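PDB 4Q6B: extracellular ligand-binding receptor from Desulfitobacterium hafniense, which binds leucine between its two lobes and probably serves as the substrate-binding component of an ABC transporter for amino acids. Local coordinates for residues I11-L22 with G74-N83; S87-D95 with L111-V119. All coordinates share one frame; numbering follows the deposited sequence.

In the fold
Both contacts belong to the lobe built on the five-stranded parallel sheet, and they follow one another along the chain. Contact 1 is a buried pairing of strands 10-17 and 75-79, carried by backbone hydrogen bonds and apolar side chains, and its far end opens into the leucine pocket. Contact 2 is only partly buried: helix 84-97, which comes directly after strand 75-79, meets the loop that leads into strand 119-121, and there one carboxylate, one tyrosine hydroxyl and a small apolar patch do the holding. The two meet at His81, whose backbone N and ring NE2 probably hydrogen-bond to Ser87 OG and Tyr94 OH of the helix.

Contact 1: I11-L22 with G74-N83; sequences IFIGVAWPFASL and GIQAVIGHRN. With LEU (leucine), chain B.
Arg82 crosses obliquely over the Trp17 ring and reaches the bound leucine. Its CB sits over a face of the tryptophan six-membered ring, 3.8 Å from the ring centroid in a CH-pi contact, and also touches Pro18 CD. CG continues across the indole, 3.6 Å from Trp17 CH2. CD meets Trp17 CZ2 and Leu22 CD1. At the tip the guanidinium stands almost perpendicular to the indole (89°) and is sandwiched: Leu22 CD1 presses on one face, 3.3 Å from Arg82 NE, while the methyls of the leucine ligand cover the opposite face, CD2 lying 3.6 Å from Arg82 NH2. With CG anti to the backbone N (chi1 -174°) and the chain extended to NE, the side chain spans from the loop after strand 75-79 to the ligand. Trp17 NE1 is held by Asp24. Behind this, Ala16 CB rests over the His81 ring, whose ND1 bonds to Asp55. The strands pair in parallel: Ile79 N donates to Gly14 O (2.8 Å) and Ile79 O accepts from Ala16 N (3.0 Å). Neighbouring inner strands of a parallel sheet, ending in loops that line the ligand cleft, are characteristic of a periplasmic binding protein lobe.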
loop_
_atom_site.group_PDB
_atom_site.type_symbol
_atom_site.label_atom_id
_atom_site.label_comp_id
_atom_site.label_asym_id
_atom_site.label_seq_id
_atom_site.Cartn_x
_atom_site.Cartn_y
_atom_site.Cartn_z
ATOM N N ILE A 11 -11.662 -25.093 -0.837
ATOM C CA ILE A 11 -11.835 -23.906 -1.674
ATOM C C ILE A 11 -10.590 -23.055 -1.819
ATOM O O ILE A 11 -9.702 -23.081 -0.975
ATOM C CB ILE A 11 -13.049 -23.016 -1.268
ATOM C CG1 ILE A 11 -12.788 -22.249 0.009
ATOM C CG2 ILE A 11 -14.350 -23.849 -1.181
ATOM C CD1 ILE A 11 -13.893 -21.237 0.260
ATOM N N PHE A 12 -10.552 -22.284 -2.910
ATOM C CA PHE A 12 -9.327 -21.623 -3.311
ATOM C C PHE A 12 -9.458 -20.113 -3.478
ATOM O O PHE A 12 -10.440 -19.593 -4.053
ATOM C CB PHE A 12 -8.912 -22.242 -4.653
ATOM C CG PHE A 12 -8.657 -23.713 -4.587
ATOM C CD1 PHE A 12 -7.427 -24.182 -4.171
ATOM C CD2 PHE A 12 -9.651 -24.627 -4.929
ATOM C CE1 PHE A 12 -7.195 -25.534 -4.095
ATOM C CE2 PHE A 12 -9.411 -25.984 -4.840
ATOM C CZ PHE A 12 -8.171 -26.431 -4.433
ATOM N N ILE A 13 -8.437 -19.412 -2.997
ATOM C CA ILE A 13 -8.245 -17.987 -3.319
ATOM C C ILE A 13 -6.982 -17.883 -4.154
ATOM O O ILE A 13 -5.961 -18.472 -3.774
ATOM C CB ILE A 13 -8.097 -17.153 -2.030
ATOM C CG1 ILE A 13 -9.432 -17.153 -1.288
ATOM C CG2 ILE A 13 -7.674 -15.707 -2.349
ATOM C CD1 ILE A 13 -9.347 -16.384 0.065
ATOM N N GLY A 14 -7.073 -17.201 -5.297
ATOM C CA GLY A 14 -5.869 -16.892 -6.108
ATOM C C GLY A 14 -5.049 -15.741 -5.527
ATOM O O GLY A 14 -5.578 -14.804 -4.906
ATOM N N VAL A 15 -3.726 -15.789 -5.710
ATOM C CA VAL A 15 -2.876 -14.676 -5.262
ATOM C C VAL A 15 -1.896 -14.415 -6.405
ATOM O O VAL A 15 -1.242 -15.342 -6.883
ATOM C CB VAL A 15 -2.063 -14.992 -3.977
ATOM C CG1 VAL A 15 -1.287 -13.743 -3.547
ATOM C CG2 VAL A 15 -3.024 -15.541 -2.824
ATOM N N ALA A 16 -1.766 -13.144 -6.797
ATOM C CA ALA A 16 -0.827 -12.728 -7.850
ATOM C C ALA A 16 0.130 -11.709 -7.223
ATOM O O ALA A 16 -0.323 -10.656 -6.713
ATOM C CB ALA A 16 -1.601 -12.094 -9.001
ATOM N N TRP A 17 1.447 -12.001 -7.239
ATOM C CA TRP A 17 2.433 -11.173 -6.538
ATOM C C TRP A 17 3.790 -11.440 -7.108
ATOM O O TRP A 17 3.986 -12.494 -7.689
ATOM C CB TRP A 17 2.471 -11.566 -5.033
ATOM C CG TRP A 17 3.085 -10.560 -4.106
ATOM C CD1 TRP A 17 4.288 -10.655 -3.494
ATOM C CD2 TRP A 17 2.471 -9.350 -3.630
ATOM N NE1 TRP A 17 4.497 -9.541 -2.657
ATOM C CE2 TRP A 17 3.385 -8.741 -2.730
ATOM C CE3 TRP A 17 1.218 -8.740 -3.866
ATOM C CZ2 TRP A 17 3.090 -7.533 -2.057
ATOM C CZ3 TRP A 17 0.927 -7.547 -3.206
ATOM C CH2 TRP A 17 1.860 -6.961 -2.322
ATOM N N PRO A 18 4.731 -10.489 -6.985
ATOM C CA PRO A 18 6.070 -10.802 -7.476
ATOM C C PRO A 18 6.824 -11.580 -6.388
ATOM O O PRO A 18 7.791 -11.077 -5.790
ATOM C CB PRO A 18 6.706 -9.428 -7.721
ATOM C CG PRO A 18 5.568 -8.446 -7.648
ATOM C CD PRO A 18 4.564 -9.040 -6.738
ATOM N N PHE A 19 6.403 -12.826 -6.165
ATOM C CA PHE A 19 6.881 -13.620 -5.037
ATOM C C PHE A 19 8.392 -13.811 -5.032
ATOM O O PHE A 19 9.064 -13.625 -3.990
ATOM C CB PHE A 19 6.211 -15.006 -5.001
ATOM C CG PHE A 19 4.768 -14.982 -4.565
ATOM C CD1 PHE A 19 4.444 -14.746 -3.220
ATOM C CD2 PHE A 19 3.743 -15.213 -5.481
ATOM C CE1 PHE A 19 3.120 -14.733 -2.803
ATOM C CE2 PHE A 19 2.416 -15.203 -5.076
ATOM C CZ PHE A 19 2.092 -14.949 -3.730
ATOM N N ALA A 20 8.947 -14.196 -6.171
ATOM C CA ALA A 20 10.366 -14.503 -6.194
ATOM C C ALA A 20 11.297 -13.301 -6.054
ATOM O O ALA A 20 12.425 -13.432 -5.548
ATOM C CB ALA A 20 10.717 -15.319 -7.485
ATOM N N SER A 21 10.883 -12.141 -6.540
ATOM C CA SER A 21 11.777 -11.002 -6.545
ATOM C C SER A 21 11.731 -10.177 -5.255
ATOM O O SER A 21 12.591 -9.313 -5.041
ATOM C CB SER A 21 11.528 -10.137 -7.783
ATOM O OG SER A 21 10.170 -9.798 -7.872
ATOM N N LEU A 22 10.758 -10.443 -4.391
ATOM C CA LEU A 22 10.647 -9.648 -3.158
ATOM C C LEU A 22 10.784 -10.464 -1.885
ATOM O O LEU A 22 10.075 -11.473 -1.699
ATOM C CB LEU A 22 9.288 -8.953 -3.122
ATOM C CG LEU A 22 9.045 -7.969 -4.248
ATOM C CD1 LEU A 22 7.604 -7.661 -4.304
ATOM C CD2 LEU A 22 9.855 -6.709 -4.077
ATOM N N GLY A 74 -12.947 -22.571 -10.075
ATOM C CA GLY A 74 -12.544 -22.860 -8.720
ATOM C C GLY A 74 -11.946 -21.719 -7.905
ATOM O O GLY A 74 -11.744 -21.855 -6.700
ATOM N N ILE A 75 -11.670 -20.577 -8.545
ATOM C CA ILE A 75 -11.114 -19.430 -7.838
ATOM C C ILE A 75 -12.248 -18.537 -7.294
ATOM O O ILE A 75 -13.067 -18.037 -8.096
ATOM C CB ILE A 75 -10.205 -18.630 -8.797
ATOM C CG1 ILE A 75 -9.050 -19.526 -9.314
ATOM C CG2 ILE A 75 -9.635 -17.397 -8.137
ATOM C CD1 ILE A 75 -7.992 -19.850 -8.229
ATOM N N GLN A 76 -12.280 -18.347 -5.958
ATOM C CA GLN A 76 -13.413 -17.649 -5.314
ATOM C C GLN A 76 -13.200 -16.158 -5.278
ATOM O O GLN A 76 -14.173 -15.392 -5.214
ATOM C CB GLN A 76 -13.617 -18.142 -3.871
ATOM C CG GLN A 76 -13.818 -19.686 -3.746
ATOM C CD GLN A 76 -15.135 -20.244 -4.316
ATOM O OE1 GLN A 76 -16.079 -19.496 -4.610
ATOM N NE2 GLN A 76 -15.208 -21.575 -4.455
ATOM N N ALA A 77 -11.934 -15.759 -5.309
ATOM C CA ALA A 77 -11.488 -14.359 -5.222
ATOM C C ALA A 77 -9.984 -14.350 -5.507
ATOM O O ALA A 77 -9.315 -15.397 -5.465
ATOM C CB ALA A 77 -11.760 -13.780 -3.828
ATOM N N VAL A 78 -9.452 -13.166 -5.811
ATOM C CA VAL A 78 -8.014 -12.956 -6.010
ATOM C C VAL A 78 -7.472 -11.829 -5.142
ATOM O O VAL A 78 -8.080 -10.749 -5.029
ATOM C CB VAL A 78 -7.724 -12.646 -7.524
ATOM C CG1 VAL A 78 -6.218 -12.284 -7.812
ATOM C CG2 VAL A 78 -8.168 -13.825 -8.337
ATOM N N ILE A 79 -6.301 -12.094 -4.548
ATOM C CA ILE A 79 -5.525 -11.104 -3.781
ATOM C C ILE A 79 -4.395 -10.672 -4.704
ATOM O O ILE A 79 -3.628 -11.504 -5.177
ATOM C CB ILE A 79 -4.916 -11.713 -2.489
ATOM C CG1 ILE A 79 -6.065 -12.015 -1.526
ATOM C CG2 ILE A 79 -4.028 -10.673 -1.777
ATOM C CD1 ILE A 79 -5.629 -12.763 -0.293
ATOM N N GLY A 80 -4.336 -9.382 -5.006
ATOM C CA GLY A 80 -3.284 -8.842 -5.857
ATOM C C GLY A 80 -3.830 -7.613 -6.592
ATOM O O GLY A 80 -4.930 -7.187 -6.265
ATOM N N HIS A 81 -3.053 -7.017 -7.519
ATOM C CA HIS A 81 -1.622 -7.309 -7.699
ATOM C C HIS A 81 -0.853 -6.279 -6.836
ATOM O O HIS A 81 -1.472 -5.537 -6.045
ATOM C CB HIS A 81 -1.233 -7.193 -9.186
ATOM C CG HIS A 81 -1.900 -8.217 -10.065
ATOM N ND1 HIS A 81 -1.178 -9.044 -10.910
ATOM C CD2 HIS A 81 -3.202 -8.570 -10.221
ATOM C CE1 HIS A 81 -2.002 -9.857 -11.543
ATOM N NE2 HIS A 81 -3.239 -9.590 -11.147
ATOM N N ARG A 82 0.468 -6.214 -6.963
ATOM C CA ARG A 82 1.242 -5.300 -6.095
ATOM C C ARG A 82 1.331 -3.937 -6.757
ATOM O O ARG A 82 0.933 -2.905 -6.171
ATOM C CB ARG A 82 2.664 -5.821 -5.910
ATOM C CG ARG A 82 3.486 -4.994 -4.907
ATOM C CD ARG A 82 4.887 -5.626 -4.735
ATOM N NE ARG A 82 5.754 -4.951 -3.760
ATOM C CZ ARG A 82 6.677 -4.050 -4.075
ATOM N NH1 ARG A 82 7.419 -3.502 -3.117
ATOM N NH2 ARG A 82 6.849 -3.698 -5.345
ATOM N N ASN A 83 1.778 -3.918 -8.002
ATOM C CA ASN A 83 2.065 -2.638 -8.651
ATOM C C ASN A 83 0.791 -2.081 -9.253
ATOM O O ASN A 83 0.057 -2.820 -9.927
ATOM C CB ASN A 83 3.074 -2.825 -9.812
ATOM C CG ASN A 83 4.395 -3.401 -9.334
ATOM O OD1 ASN A 83 4.514 -4.616 -9.186
ATOM N ND2 ASN A 83 5.372 -2.534 -9.046
HETATM N N LEU B . 2.180 1.335 -3.914
HETATM C CA LEU B . 2.902 0.846 -5.093
HETATM C C LEU B . 2.007 0.871 -6.320
HETATM O O LEU B . 2.445 0.585 -7.427
HETATM C CB LEU B . 3.402 -0.575 -4.831
HETATM C CG LEU B . 4.454 -0.392 -3.732
HETATM C CD1 LEU B . 4.241 -1.370 -2.615
HETATM C CD2 LEU B . 5.889 -0.437 -4.239
HETATM O OXT LEU B . 0.826 1.229 -6.193
HETATM O O HOH W 1 -12.931 -23.030 -4.696
HETATM O O HOH W 2 1.266 -8.646 -7.806
#

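Contact 2: S87-D95 with L111-V119; sequences SIPAASIYD and LTDHGYIHV
Leu111 opens the loop's side of the contact by setting CD1 against Ile88 CG1, 3.9 Å away, and near Ala91 CB. His114 follows, its NE2 3.7 Å from Ile88 CG2 while hydrogen-bonded to Asp110. Tyr116 comes next and lays its ring against the helix: CE2 is 3.3 Å from Ala91 CB, the Ala91 carbonyl lies over one face and His114 CB over the other. Its hydroxyl donates to Ile88 O (2.9 Å), tilted 28° from the carbonyl plane; Ser92 N, four residues on, bonds to Pro89 O rather than to Ile88 O. A phenylalanine in place of Tyr116 would probably leave Ile88 O without this donor and the ring without its tether to the helix. Beyond it the chain turns about Asp95, whose CG is anti to the backbone N (chi1 -168°), bringing OD1 to two successive amides: Ile117 N at 2.7 Å, on the syn side but 34° out of the carboxylate plane, and His118 N at 2.9 Å, nearly along the C-O bond. Val119 closes the walk with CG2 3.7 Å from Ala91 CB. The loop thus runs along one side of helix 84-97, whose Tyr94 packs on helix 59-70, while Val119 begins edge strand 119-121 beside strand 101-103.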
loop_
_atom_site.group_PDB
_atom_site.type_symbol
_atom_site.label_atom_id
_atom_site.label_comp_id
_atom_site.label_asym_id
_atom_site.label_seq_id
_atom_site.Cartn_x
_atom_site.Cartn_y
_atom_site.Cartn_z
ATOM N N SER A 87 -2.196 -3.776 -11.502
ATOM C CA SER A 87 -3.546 -3.945 -10.955
ATOM C C SER A 87 -4.618 -3.198 -11.760
ATOM O O SER A 87 -5.737 -3.705 -11.939
ATOM C CB SER A 87 -3.600 -3.471 -9.491
ATOM O OG SER A 87 -2.883 -4.339 -8.645
ATOM N N ILE A 88 -4.325 -1.982 -12.204
ATOM C CA ILE A 88 -5.350 -1.218 -12.914
ATOM C C ILE A 88 -5.852 -1.935 -14.200
ATOM O O ILE A 88 -7.056 -2.181 -14.349
ATOM C CB ILE A 88 -4.861 0.229 -13.177
ATOM C CG1 ILE A 88 -4.714 0.960 -11.822
ATOM C CG2 ILE A 88 -5.772 0.966 -14.150
ATOM C CD1 ILE A 88 -3.920 2.278 -12.016
ATOM N N PRO A 89 -4.945 -2.330 -15.096
ATOM C CA PRO A 89 -5.524 -3.065 -16.245
ATOM C C PRO A 89 -5.999 -4.484 -15.891
ATOM O O PRO A 89 -7.015 -4.944 -16.466
ATOM C CB PRO A 89 -4.375 -3.120 -17.261
ATOM C CG PRO A 89 -3.156 -2.828 -16.497
ATOM C CD PRO A 89 -3.525 -1.972 -15.301
ATOM N N ALA A 90 -5.305 -5.172 -14.978
ATOM C CA ALA A 90 -5.755 -6.528 -14.616
ATOM C C ALA A 90 -7.164 -6.489 -13.999
ATOM O O ALA A 90 -7.964 -7.376 -14.241
ATOM C CB ALA A 90 -4.792 -7.201 -13.618
ATOM N N ALA A 91 -7.451 -5.446 -13.219
ATOM C CA ALA A 91 -8.791 -5.253 -12.643
ATOM C C ALA A 91 -9.890 -5.241 -13.697
ATOM O O ALA A 91 -11.055 -5.598 -13.369
ATOM C CB ALA A 91 -8.839 -3.918 -11.878
ATOM N N SER A 92 -9.585 -4.857 -14.943
ATOM C CA SER A 92 -10.639 -4.854 -15.973
ATOM C C SER A 92 -11.068 -6.296 -16.263
ATOM O O SER A 92 -12.248 -6.573 -16.476
ATOM C CB SER A 92 -10.150 -4.170 -17.258
ATOM O OG SER A 92 -11.196 -4.228 -18.268
ATOM N N ILE A 93 -10.093 -7.199 -16.326
ATOM C CA ILE A 93 -10.349 -8.612 -16.551
ATOM C C ILE A 93 -11.121 -9.194 -15.370
ATOM O O ILE A 93 -12.095 -9.926 -15.549
ATOM C CB ILE A 93 -9.014 -9.386 -16.752
ATOM C CG1 ILE A 93 -8.326 -8.920 -18.050
ATOM C CG2 ILE A 93 -9.259 -10.933 -16.773
ATOM C CD1 ILE A 93 -6.930 -9.542 -18.234
ATOM N N TYR A 94 -10.689 -8.917 -14.138
ATOM C CA TYR A 94 -11.413 -9.443 -12.986
ATOM C C TYR A 94 -12.816 -8.870 -12.919
ATOM O O TYR A 94 -13.768 -9.617 -12.699
ATOM C CB TYR A 94 -10.638 -9.082 -11.732
ATOM C CG TYR A 94 -9.264 -9.736 -11.638
ATOM C CD1 TYR A 94 -9.116 -11.136 -11.643
ATOM C CD2 TYR A 94 -8.120 -8.954 -11.501
ATOM C CE1 TYR A 94 -7.859 -11.732 -11.560
ATOM C CE2 TYR A 94 -6.871 -9.534 -11.340
ATOM C CZ TYR A 94 -6.745 -10.924 -11.378
ATOM O OH TYR A 94 -5.485 -11.466 -11.266
ATOM N N ASP A 95 -12.966 -7.564 -13.177
ATOM C CA ASP A 95 -14.287 -6.948 -13.063
ATOM C C ASP A 95 -15.268 -7.512 -14.100
ATOM O O ASP A 95 -16.442 -7.808 -13.792
ATOM C CB ASP A 95 -14.175 -5.429 -13.191
ATOM C CG ASP A 95 -15.459 -4.712 -12.782
ATOM O OD1 ASP A 95 -15.849 -4.780 -11.613
ATOM O OD2 ASP A 95 -16.072 -4.080 -13.644
ATOM N N LEU A 111 -7.102 3.379 -9.569
ATOM C CA LEU A 111 -7.612 2.014 -9.481
ATOM C C LEU A 111 -9.122 2.035 -9.310
ATOM O O LEU A 111 -9.843 1.183 -9.869
ATOM C CB LEU A 111 -6.912 1.254 -8.348
ATOM C CG LEU A 111 -7.418 -0.180 -8.171
ATOM C CD1 LEU A 111 -7.076 -0.990 -9.404
ATOM C CD2 LEU A 111 -6.789 -0.792 -6.890
ATOM N N THR A 112 -9.629 3.032 -8.571
ATOM C CA THR A 112 -11.064 3.021 -8.236
ATOM C C THR A 112 -11.823 4.087 -9.012
ATOM O O THR A 112 -12.946 4.467 -8.653
ATOM C CB THR A 112 -11.270 3.194 -6.706
ATOM O OG1 THR A 112 -10.523 4.324 -6.259
ATOM C CG2 THR A 112 -10.753 1.980 -5.975
ATOM N N ASP A 113 -11.214 4.520 -10.121
ATOM C CA ASP A 113 -11.777 5.559 -10.964
ATOM C C ASP A 113 -12.204 5.009 -12.311
ATOM O O ASP A 113 -12.245 5.742 -13.295
ATOM C CB ASP A 113 -10.732 6.679 -11.212
ATOM C CG ASP A 113 -10.575 7.616 -10.034
ATOM O OD1 ASP A 113 -11.356 7.536 -9.045
ATOM O OD2 ASP A 113 -9.646 8.452 -10.103
ATOM N N HIS A 114 -12.524 3.713 -12.396
ATOM C CA HIS A 114 -12.932 3.141 -13.689
ATOM C C HIS A 114 -14.336 2.518 -13.647
ATOM O O HIS A 114 -14.718 1.788 -14.566
ATOM C CB HIS A 114 -11.946 2.025 -14.082
ATOM C CG HIS A 114 -10.619 2.541 -14.538
ATOM N ND1 HIS A 114 -10.390 2.947 -15.830
ATOM C CD2 HIS A 114 -9.455 2.729 -13.872
ATOM C CE1 HIS A 114 -9.146 3.375 -15.948
ATOM N NE2 HIS A 114 -8.554 3.255 -14.777
ATOM N N GLY A 115 -15.079 2.778 -12.554
ATOM C CA GLY A 115 -16.422 2.219 -12.429
ATOM C C GLY A 115 -16.456 0.726 -12.141
ATOM O O GLY A 115 -17.528 0.105 -12.259
ATOM N N TYR A 116 -15.330 0.132 -11.724
ATOM C CA TYR A 116 -15.372 -1.297 -11.439
ATOM C C TYR A 116 -16.198 -1.548 -10.180
ATOM O O TYR A 116 -16.219 -0.706 -9.251
ATOM C CB TYR A 116 -13.971 -1.787 -11.107
ATOM C CG TYR A 116 -12.899 -1.631 -12.149
ATOM C CD1 TYR A 116 -13.178 -1.780 -13.492
ATOM C CD2 TYR A 116 -11.586 -1.364 -11.760
ATOM C CE1 TYR A 116 -12.123 -1.670 -14.480
ATOM C CE2 TYR A 116 -10.570 -1.230 -12.695
ATOM C CZ TYR A 116 -10.832 -1.405 -14.035
ATOM O OH TYR A 116 -9.745 -1.299 -14.926
ATOM N N ILE A 117 -16.801 -2.738 -10.107
ATOM C CA ILE A 117 -17.638 -3.127 -8.980
ATOM C C ILE A 117 -16.985 -4.239 -8.145
ATOM O O ILE A 117 -17.390 -4.457 -6.997
ATOM C CB ILE A 117 -18.951 -3.727 -9.501
ATOM C CG1 ILE A 117 -19.810 -2.683 -10.176
ATOM C CG2 ILE A 117 -19.758 -4.315 -8.376
ATOM C CD1 ILE A 117 -21.003 -3.371 -10.869
ATOM N N HIS A 118 -16.040 -4.997 -8.720
ATOM C CA HIS A 118 -15.499 -6.179 -8.042
ATOM C C HIS A 118 -14.081 -5.968 -7.527
ATOM O O HIS A 118 -13.338 -6.905 -7.211
ATOM C CB HIS A 118 -15.535 -7.365 -9.013
ATOM C CG HIS A 118 -16.919 -7.715 -9.450
ATOM N ND1 HIS A 118 -17.776 -8.443 -8.655
ATOM C CD2 HIS A 118 -17.615 -7.401 -10.573
ATOM C CE1 HIS A 118 -18.940 -8.569 -9.267
ATOM N NE2 HIS A 118 -18.870 -7.956 -10.436
ATOM N N VAL A 119 -13.688 -4.719 -7.512
ATOM C CA VAL A 119 -12.252 -4.401 -7.360
ATOM C C VAL A 119 -12.052 -3.576 -6.091
ATOM O O VAL A 119 -12.721 -2.564 -5.877
ATOM C CB VAL A 119 -11.776 -3.604 -8.597
ATOM C CG1 VAL A 119 -10.358 -3.096 -8.438
ATOM C CG2 VAL A 119 -11.893 -4.451 -9.873
#